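Long-range contact in Glyco_hydro_cc domain-containing protein (Trichoderma gamsii, PDB 6UBD), which binds oligosaccharides, probably of the beta-1,3-glucan type, as a subgroup VII member of glycoside hydrolase family 128: residues K165-S177 and Y193-D207. Numbering follows the deposited sequence.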
loop_
_atom_site.group_PDB
_atom_site.type_symbol
_atom_site.label_atom_id
_atom_site.label_comp_id
_atom_site.label_asym_id
_atom_site.label_seq_id
_atom_site.Cartn_x
_atom_site.Cartn_y
_atom_site.Cartn_z
ATOM N N LYS A 165 14.060 -3.551 -15.475
ATOM C CA LYS A 165 14.456 -3.619 -14.034
ATOM C C LYS A 165 13.302 -4.241 -13.254
ATOM O O LYS A 165 12.185 -3.841 -13.524
ATOM C CB LYS A 165 14.855 -2.214 -13.569
ATOM C CG LYS A 165 15.713 -2.278 -12.314
ATOM C CD LYS A 165 16.192 -0.975 -11.741
ATOM C CE LYS A 165 17.094 -1.270 -10.535
ATOM N NZ LYS A 165 17.690 -0.071 -9.955
ATOM N N SER A 166 13.639 -5.205 -12.419
ATOM C CA SER A 166 12.622 -5.785 -11.489
ATOM C C SER A 166 12.390 -4.862 -10.286
ATOM O O SER A 166 13.020 -3.799 -10.126
ATOM C CB SER A 166 12.975 -7.180 -11.108
ATOM O OG SER A 166 11.915 -7.805 -10.396
ATOM N N TRP A 167 11.451 -5.243 -9.423
ATOM C CA TRP A 167 11.137 -4.470 -8.201
ATOM C C TRP A 167 12.118 -4.790 -7.069
ATOM O O TRP A 167 12.791 -5.795 -7.016
ATOM C CB TRP A 167 9.697 -4.677 -7.758
ATOM C CG TRP A 167 9.266 -6.059 -7.396
ATOM C CD1 TRP A 167 9.277 -6.597 -6.143
ATOM C CD2 TRP A 167 8.619 -7.004 -8.247
ATOM N NE1 TRP A 167 8.708 -7.837 -6.173
ATOM C CE2 TRP A 167 8.282 -8.124 -7.445
ATOM C CE3 TRP A 167 8.335 -7.026 -9.630
ATOM C CZ2 TRP A 167 7.640 -9.230 -7.997
ATOM C CZ3 TRP A 167 7.671 -8.114 -10.130
ATOM C CH2 TRP A 167 7.309 -9.182 -9.307
ATOM N N ASP A 168 12.211 -3.830 -6.133
ATOM C CA ASP A 168 13.023 -3.953 -4.885
ATOM C C ASP A 168 12.181 -4.452 -3.674
ATOM O O ASP A 168 12.739 -5.208 -2.844
ATOM C CB ASP A 168 13.616 -2.593 -4.596
ATOM C CG ASP A 168 14.527 -2.029 -5.669
ATOM O OD1 ASP A 168 15.540 -2.729 -5.933
ATOM O OD2 ASP A 168 14.145 -1.039 -6.345
ATOM N N PHE A 169 10.894 -4.081 -3.625
ATOM C CA PHE A 169 10.013 -4.487 -2.513
ATOM C C PHE A 169 8.695 -4.941 -3.149
ATOM O O PHE A 169 8.216 -4.352 -4.124
ATOM C CB PHE A 169 9.840 -3.382 -1.429
ATOM C CG PHE A 169 9.191 -2.093 -1.884
ATOM C CD1 PHE A 169 9.938 -1.019 -2.365
ATOM C CD2 PHE A 169 7.822 -1.924 -1.820
ATOM C CE1 PHE A 169 9.312 0.180 -2.678
ATOM C CE2 PHE A 169 7.194 -0.749 -2.182
ATOM C CZ PHE A 169 7.955 0.312 -2.576
ATOM N N THR A 170 8.108 -5.994 -2.557
ATOM C CA THR A 170 6.869 -6.595 -3.038
ATOM C C THR A 170 5.704 -5.874 -2.323
ATOM O O THR A 170 5.632 -5.922 -1.012
ATOM C CB THR A 170 6.819 -8.099 -2.751
ATOM O OG1 THR A 170 7.957 -8.718 -3.406
ATOM C CG2 THR A 170 5.565 -8.720 -3.308
ATOM N N SER A 171 4.803 -5.205 -3.007
ATOM C CA SER A 171 3.621 -4.511 -2.409
ATOM C C SER A 171 2.507 -5.518 -2.280
ATOM O O SER A 171 2.152 -6.209 -3.267
ATOM C CB SER A 171 3.156 -3.393 -3.355
ATOM O OG SER A 171 4.175 -2.476 -3.652
ATOM N N ILE A 172 1.897 -5.610 -1.074
ATOM C CA ILE A 172 0.766 -6.529 -0.769
ATOM C C ILE A 172 -0.395 -5.793 -0.105
ATOM O O ILE A 172 -0.184 -4.789 0.597
ATOM C CB ILE A 172 1.262 -7.789 -0.003
ATOM C CG1 ILE A 172 1.589 -7.509 1.469
ATOM C CG2 ILE A 172 2.456 -8.399 -0.777
ATOM C CD1 ILE A 172 1.933 -8.805 2.253
ATOM N N HIS A 173 -1.580 -6.303 -0.361
ATOM C CA HIS A 173 -2.821 -5.826 0.288
ATOM C C HIS A 173 -3.309 -6.952 1.213
ATOM O O HIS A 173 -3.463 -8.081 0.759
ATOM C CB HIS A 173 -3.896 -5.514 -0.771
ATOM C CG HIS A 173 -3.639 -4.222 -1.494
ATOM N ND1 HIS A 173 -4.563 -3.691 -2.405
ATOM C CD2 HIS A 173 -2.624 -3.331 -1.373
ATOM C CE1 HIS A 173 -4.067 -2.517 -2.826
ATOM N NE2 HIS A 173 -2.906 -2.264 -2.215
ATOM N N ILE A 174 -3.559 -6.643 2.505
ATOM C CA ILE A 174 -4.062 -7.669 3.481
ATOM C C ILE A 174 -5.475 -7.288 3.973
ATOM O O ILE A 174 -5.634 -6.262 4.686
ATOM C CB ILE A 174 -3.045 -7.800 4.615
ATOM C CG1 ILE A 174 -1.685 -8.300 4.120
ATOM C CG2 ILE A 174 -3.634 -8.788 5.661
ATOM C CD1 ILE A 174 -0.619 -8.561 5.178
ATOM N N PHE A 175 -6.435 -8.040 3.504
ATOM C CA PHE A 175 -7.869 -7.889 3.864
ATOM C C PHE A 175 -8.260 -9.248 4.411
ATOM O O PHE A 175 -8.615 -10.162 3.680
ATOM C CB PHE A 175 -8.709 -7.447 2.678
ATOM C CG PHE A 175 -8.280 -6.136 2.080
ATOM C CD1 PHE A 175 -8.307 -4.972 2.829
ATOM C CD2 PHE A 175 -7.929 -6.060 0.744
ATOM C CE1 PHE A 175 -7.953 -3.775 2.268
ATOM C CE2 PHE A 175 -7.522 -4.851 0.187
ATOM C CZ PHE A 175 -7.504 -3.695 0.965
ATOM N N LYS A 176 -8.206 -9.394 5.761
ATOM C CA LYS A 176 -8.391 -10.684 6.484
ATOM C C LYS A 176 -9.035 -10.391 7.850
ATOM O O LYS A 176 -8.995 -9.232 8.310
ATOM C CB LYS A 176 -7.056 -11.419 6.713
ATOM C CG LYS A 176 -6.305 -11.841 5.443
ATOM C CD LYS A 176 -7.034 -12.994 4.695
ATOM C CE LYS A 176 -6.358 -13.419 3.407
ATOM N NZ LYS A 176 -7.120 -14.498 2.752
ATOM N N SER A 177 -9.620 -11.407 8.466
ATOM C CA SER A 177 -10.422 -11.226 9.707
ATOM C C SER A 177 -9.634 -11.690 10.912
ATOM O O SER A 177 -10.179 -11.508 12.024
ATOM C CB SER A 177 -11.759 -11.865 9.618
ATOM O OG SER A 177 -11.616 -13.248 9.428
ATOM N N TYR A 193 8.438 -14.702 -3.692
ATOM C CA TYR A 193 9.222 -13.616 -4.344
ATOM C C TYR A 193 10.538 -13.316 -3.642
ATOM O O TYR A 193 11.404 -12.671 -4.247
ATOM C CB TYR A 193 8.336 -12.408 -4.640
ATOM C CG TYR A 193 7.138 -12.749 -5.497
ATOM C CD1 TYR A 193 7.269 -12.898 -6.886
ATOM C CD2 TYR A 193 5.865 -12.924 -4.948
ATOM C CE1 TYR A 193 6.195 -13.292 -7.664
ATOM C CE2 TYR A 193 4.779 -13.306 -5.728
ATOM C CZ TYR A 193 4.949 -13.486 -7.097
ATOM O OH TYR A 193 3.931 -13.875 -7.895
ATOM N N GLN A 194 10.671 -13.657 -2.351
ATOM C CA GLN A 194 12.026 -13.628 -1.730
ATOM C C GLN A 194 12.595 -12.195 -1.634
ATOM O O GLN A 194 13.824 -12.039 -1.610
ATOM C CB GLN A 194 12.954 -14.620 -2.454
ATOM C CG GLN A 194 12.449 -16.058 -2.279
ATOM C CD GLN A 194 12.994 -16.780 -1.068
ATOM O OE1 GLN A 194 14.215 -16.865 -0.832
ATOM N NE2 GLN A 194 12.105 -17.267 -0.216
ATOM N N LYS A 195 11.705 -11.191 -1.566
ATOM C CA LYS A 195 12.053 -9.782 -1.406
ATOM C C LYS A 195 11.309 -9.213 -0.194
ATOM O O LYS A 195 10.223 -9.667 0.167
ATOM C CB LYS A 195 11.739 -8.997 -2.683
ATOM C CG LYS A 195 12.604 -9.414 -3.882
ATOM C CD LYS A 195 12.252 -8.773 -5.223
ATOM C CE LYS A 195 13.188 -9.149 -6.345
ATOM N NZ LYS A 195 12.764 -8.595 -7.689
ATOM N N PRO A 196 11.845 -8.112 0.384
ATOM C CA PRO A 196 11.107 -7.468 1.482
ATOM C C PRO A 196 9.690 -7.035 1.072
ATOM O O PRO A 196 9.445 -6.687 -0.129
ATOM C CB PRO A 196 11.981 -6.248 1.823
ATOM C CG PRO A 196 13.362 -6.640 1.346
ATOM C CD PRO A 196 13.137 -7.449 0.116
ATOM N N LEU A 197 8.768 -7.041 2.032
ATOM C CA LEU A 197 7.363 -6.727 1.811
ATOM C C LEU A 197 6.999 -5.326 2.289
ATOM O O LEU A 197 7.416 -4.917 3.430
ATOM C CB LEU A 197 6.507 -7.748 2.575
ATOM C CG LEU A 197 6.807 -9.238 2.363
ATOM C CD1 LEU A 197 5.942 -10.088 3.282
ATOM C CD2 LEU A 197 6.695 -9.671 0.851
ATOM N N TRP A 198 6.141 -4.633 1.560
ATOM C CA TRP A 198 5.363 -3.476 2.062
ATOM C C TRP A 198 3.903 -3.829 2.005
ATOM O O TRP A 198 3.377 -4.277 0.949
ATOM C CB TRP A 198 5.569 -2.222 1.225
ATOM C CG TRP A 198 6.873 -1.486 1.348
ATOM C CD1 TRP A 198 8.082 -1.981 1.739
ATOM C CD2 TRP A 198 7.060 -0.085 1.064
ATOM N NE1 TRP A 198 9.036 -0.975 1.707
ATOM C CE2 TRP A 198 8.429 0.193 1.304
ATOM C CE3 TRP A 198 6.207 0.938 0.689
ATOM C CZ2 TRP A 198 8.954 1.463 1.127
ATOM C CZ3 TRP A 198 6.735 2.211 0.532
ATOM C CH2 TRP A 198 8.086 2.454 0.763
ATOM N N VAL A 199 3.200 -3.669 3.162
ATOM C CA VAL A 199 1.732 -3.849 3.213
ATOM C C VAL A 199 1.101 -2.503 2.899
ATOM O O VAL A 199 0.998 -1.633 3.769
ATOM C CB VAL A 199 1.278 -4.386 4.587
ATOM C CG1 VAL A 199 -0.238 -4.659 4.609
ATOM C CG2 VAL A 199 2.005 -5.668 4.936
ATOM N N THR A 200 0.776 -2.270 1.634
ATOM C CA THR A 200 0.451 -0.914 1.152
ATOM C C THR A 200 -1.028 -0.537 1.387
ATOM O O THR A 200 -1.376 0.662 1.263
ATOM C CB THR A 200 0.917 -0.749 -0.299
ATOM O OG1 THR A 200 0.188 -1.703 -1.093
ATOM C CG2 THR A 200 2.439 -0.892 -0.454
ATOM N N GLU A 201 -1.850 -1.539 1.677
ATOM C CA GLU A 201 -3.206 -1.318 2.262
ATOM C C GLU A 201 -3.487 -2.507 3.170
ATOM O O GLU A 201 -3.193 -3.629 2.817
ATOM C CB GLU A 201 -4.360 -1.292 1.264
ATOM C CG GLU A 201 -4.356 -0.101 0.283
ATOM C CD GLU A 201 -5.537 -0.186 -0.662
ATOM O OE1 GLU A 201 -6.626 -0.533 -0.196
ATOM O OE2 GLU A 201 -5.400 0.113 -1.844
ATOM N N PHE A 202 -4.111 -2.269 4.349
ATOM C CA PHE A 202 -4.705 -3.352 5.204
ATOM C C PHE A 202 -5.989 -2.852 5.863
ATOM O O PHE A 202 -6.174 -1.651 6.112
ATOM C CB PHE A 202 -3.681 -3.948 6.192
ATOM C CG PHE A 202 -3.336 -3.003 7.348
ATOM C CD1 PHE A 202 -4.177 -2.891 8.465
ATOM C CD2 PHE A 202 -2.163 -2.269 7.340
ATOM C CE1 PHE A 202 -3.849 -2.009 9.488
ATOM C CE2 PHE A 202 -1.862 -1.361 8.365
ATOM C CZ PHE A 202 -2.703 -1.247 9.442
ATOM N N ALA A 203 -6.897 -3.815 6.023
ATOM C CA ALA A 203 -8.151 -3.569 6.788
ATOM C C ALA A 203 -8.719 -4.911 7.198
ATOM O O ALA A 203 -8.497 -5.984 6.594
ATOM C CB ALA A 203 -9.224 -2.854 5.978
ATOM N N CYS A 204 -9.516 -4.904 8.291
ATOM C CA CYS A 204 -10.201 -6.106 8.848
ATOM C C CYS A 204 -11.453 -6.383 7.997
ATOM O O CYS A 204 -12.400 -5.569 7.975
ATOM C CB CYS A 204 -10.583 -5.847 10.301
ATOM S SG CYS A 204 -11.256 -7.265 11.219
ATOM N N VAL A 205 -11.424 -7.498 7.276
ATOM C CA VAL A 205 -12.493 -7.921 6.325
ATOM C C VAL A 205 -12.622 -9.439 6.407
ATOM O O VAL A 205 -11.637 -10.177 6.444
ATOM C CB VAL A 205 -12.194 -7.498 4.880
ATOM C CG1 VAL A 205 -13.351 -7.885 3.951
ATOM C CG2 VAL A 205 -11.835 -6.036 4.748
ATOM N N PHE A 206 -13.881 -9.875 6.455
ATOM C CA PHE A 206 -14.285 -11.298 6.221
ATOM C C PHE A 206 -14.228 -11.526 4.707
ATOM O O PHE A 206 -15.267 -11.452 3.989
ATOM C CB PHE A 206 -15.652 -11.565 6.869
ATOM C CG PHE A 206 -15.679 -11.513 8.360
ATOM C CD1 PHE A 206 -15.255 -12.572 9.163
ATOM C CD2 PHE A 206 -16.054 -10.330 9.006
ATOM C CE1 PHE A 206 -15.317 -12.468 10.552
ATOM C CE2 PHE A 206 -16.093 -10.226 10.369
ATOM C CZ PHE A 206 -15.687 -11.285 11.140
ATOM N N ASP A 207 -13.024 -11.684 4.182
ATOM C CA ASP A 207 -12.794 -11.625 2.737
ATOM C C ASP A 207 -13.495 -12.768 2.011
ATOM O O ASP A 207 -14.005 -12.530 0.896
ATOM C CB ASP A 207 -11.318 -11.643 2.409
ATOM C CG ASP A 207 -10.473 -12.813 2.871
ATOM O OD1 ASP A 207 -10.596 -13.197 4.040
ATOM O OD2 ASP A 207 -9.613 -13.260 2.051
HETATM O O HOH W 1 8.634 -10.846 -1.709
HETATM O O HOH W 2 -10.406 -13.772 6.740
#
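Strands 170-176 and 197-206 are the two parallel strands of a beta-alpha-beta unit in what is consistent with the (beta/alpha)8 barrel of this family. Their backbone bonds begin with Thr170 N to Pro196 O (2.9 Å) and continue through Ile172 to Thr200 N; there strand 197-206 carries one extra residue, a beta bulge, before pairing resumes at Ile174 N with Glu201 O.

At the N-terminal end, the Phe169 ring lies face-to-face on the five-membered ring of Trp198, centroids 3.7 Å apart and planes at 18°. Replacing Trp198 by an alanine would probably strip the Phe169 ring of this cover and leave Leu28 O without its indole N-H donor. Nearby, the extended Lys195 brings NZ to Trp167 O (2.9 Å) and over the face of the same residue's indole, a cation-pi contact. The indole NE1 in turn donates to Thr170 OG1, which shares water 1 with Lys195 N.

Further along, Glu201 CB sits over the His173 ring, 3.9 Å from its centroid, while Glu201 OE1 reaches the edge of Phe175 at CZ (3.5 Å). Glu106 holds His173 ND1, and Trp56 NE1 bonds Glu201 OE2. At the far end Lys176, bent at chi2 (-70°), turns NZ to the syn side of Asp207 OD2 in a 2.9 Å salt bridge.

Helix 179-193 packs against Ile172 and Leu197 through Tyr189. Strand 237-243 pairs with strand 197-206, and Asp168 and Phe169 bond the backbone of Leu141 in strand 140-142.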